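Local coordinates for conserved hypothetical protein (Nitrosomonas europaea, PDB 1XFS), which is of unknown function but, as a member of the AHA1 family, has a Bet v 1-like fold related to the C-terminal domain of Hsp90 ATPase activators, at residues A19-V25 with L164-K168. Coordinates in Å, arbitrary orientation, origin at the centre of the assembly. Residues are numbered along the deposited sequence.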
# COMPACT_ATOMS: atom_id res chain seq x y z
N ALA A 19 -30.11 -2.38 -4.83
CA ALA A 19 -31.28 -2.31 -3.96
C ALA A 19 -31.09 -3.20 -2.75
O ALA A 19 -31.90 -4.09 -2.47
CB ALA A 19 -32.53 -2.72 -4.74
N VAL A 20 -30.01 -2.95 -2.03
CA VAL A 20 -29.64 -3.70 -0.84
C VAL A 20 -29.02 -2.72 0.15
O VAL A 20 -28.34 -1.77 -0.26
CB VAL A 20 -28.61 -4.80 -1.19
CG1 VAL A 20 -28.07 -5.46 0.06
CG2 VAL A 20 -29.25 -5.83 -2.11
N PRO A 21 -29.26 -2.91 1.45
CA PRO A 21 -28.71 -2.03 2.49
C PRO A 21 -27.18 -2.09 2.53
O PRO A 21 -26.58 -3.11 2.19
CB PRO A 21 -29.36 -2.55 3.77
CG PRO A 21 -29.52 -4.01 3.47
CD PRO A 21 -30.06 -3.98 2.07
N VAL A 22 -26.56 -1.00 2.97
CA VAL A 22 -25.10 -0.90 3.03
C VAL A 22 -24.44 -1.94 3.91
O VAL A 22 -23.33 -2.40 3.62
CB VAL A 22 -24.66 0.51 3.48
CG1 VAL A 22 -25.02 0.73 4.95
CG2 VAL A 22 -23.16 0.68 3.27
N ASN A 23 -25.09 -2.32 5.00
CA ASN A 23 -24.51 -3.31 5.91
C ASN A 23 -24.35 -4.65 5.19
O ASN A 23 -23.33 -5.33 5.36
CB ASN A 23 -25.38 -3.48 7.16
CG ASN A 23 -26.76 -4.05 6.87
OD1 ASN A 23 -27.51 -3.51 6.06
ND2 ASN A 23 -27.09 -5.15 7.53
N LEU A 24 -25.33 -5.02 4.38
CA LEU A 24 -25.26 -6.28 3.64
C LEU A 24 -24.22 -6.23 2.53
O LEU A 24 -23.48 -7.19 2.33
CB LEU A 24 -26.62 -6.64 3.05
CG LEU A 24 -27.70 -7.02 4.05
CD1 LEU A 24 -28.97 -7.39 3.28
CD2 LEU A 24 -27.24 -8.19 4.91
N VAL A 25 -24.17 -5.11 1.81
CA VAL A 25 -23.21 -4.95 0.74
C VAL A 25 -21.81 -5.07 1.31
O VAL A 25 -20.94 -5.74 0.73
CB VAL A 25 -23.36 -3.57 0.05
CG1 VAL A 25 -22.26 -3.38 -0.99
CG2 VAL A 25 -24.73 -3.48 -0.62
N LEU A 164 -26.93 -11.17 -2.54
CA LEU A 164 -27.40 -10.55 -1.31
C LEU A 164 -28.92 -10.55 -1.17
O LEU A 164 -29.44 -10.64 -0.06
CB LEU A 164 -26.86 -9.13 -1.21
CG LEU A 164 -25.33 -9.04 -1.14
CD1 LEU A 164 -24.89 -7.58 -1.10
CD2 LEU A 164 -24.83 -9.79 0.10
N LYS A 165 -29.63 -10.46 -2.29
CA LYS A 165 -31.08 -10.46 -2.24
C LYS A 165 -31.66 -11.81 -1.81
O LYS A 165 -32.65 -11.86 -1.08
CB LYS A 165 -31.66 -10.05 -3.59
CG LYS A 165 -31.49 -8.58 -3.90
CD LYS A 165 -32.13 -8.20 -5.22
CE LYS A 165 -32.00 -6.72 -5.49
NZ LYS A 165 -32.56 -6.36 -6.83
N GLN A 166 -31.04 -12.90 -2.25
CA GLN A 166 -31.54 -14.23 -1.90
C GLN A 166 -30.99 -14.77 -0.58
O GLN A 166 -31.59 -15.66 0.02
CB GLN A 166 -31.22 -15.21 -3.03
CG GLN A 166 -31.91 -14.86 -4.34
CD GLN A 166 -33.42 -14.69 -4.18
OE1 GLN A 166 -34.12 -15.63 -3.82
NE2 GLN A 166 -33.91 -13.48 -4.45
N GLU A 167 -29.87 -14.24 -0.14
CA GLU A 167 -29.27 -14.67 1.12
C GLU A 167 -29.64 -13.67 2.21
O GLU A 167 -29.33 -13.87 3.39
CB GLU A 167 -27.74 -14.75 0.98
CG GLU A 167 -27.03 -15.42 2.14
CD GLU A 167 -27.22 -16.92 2.17
OE1 GLU A 167 -28.39 -17.38 2.21
OE2 GLU A 167 -26.21 -17.65 2.14
N LYS A 168 -30.33 -12.61 1.81
CA LYS A 168 -30.75 -11.55 2.72
C LYS A 168 -31.44 -12.06 3.98
O LYS A 168 -31.09 -11.66 5.09
CB LYS A 168 -31.68 -10.57 1.99
CG LYS A 168 -32.04 -9.33 2.79
CD LYS A 168 -32.83 -8.35 1.94
CE LYS A 168 -33.10 -7.05 2.70
NZ LYS A 168 -33.90 -7.28 3.93
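No hydrogen bond or salt bridge spans A19-V25 and L164-K168; the 347 Å² buried between them is held by van der Waals contact. L164 contributes most. Its CA-to-CB bond points toward the other segment: CD1 lies 4.0 Å from V20 CG1, 4.1 Å from V25 CG2 and 3.6 Å from V25 CA, and both L164 CD1 and L164 CD2 come to 3.7 Å from the backbone O of L24. V25 turns its CA-to-CB bond away, which explains why its CA comes closer to L164 than its side chain does.

The two lysines add aliphatic contacts at the margin. K165 is m at chi1 and trans at chi2 to chi4, so beyond CB its chain runs straight past V20, with CG 4.0 Å from V20 CG2, and on to A19, with CE 4.1 Å from A19 CB. K168 sets CG 3.7 Å from L24 CD1 and brings CE to 4.4 Å from P21 CD.

These contacts join the long C-terminal helix 149-167 to the start of helix 22-30, just after edge strand 11-18, in the helix-grip layout of Bet v 1-like proteins, where a curved antiparallel sheet wraps around the C-terminal helix.

Polar evidence lies within or beside the pair. P21 is the N-cap residue, and its O accepts a hydrogen bond from V25 N at 3.2 Å. The A19 N is hydrogen-bonded to E161, one turn back along the C-terminal helix, and V20 O to T127 of strand 127-134; V25 also touches L120 on strand 115-122.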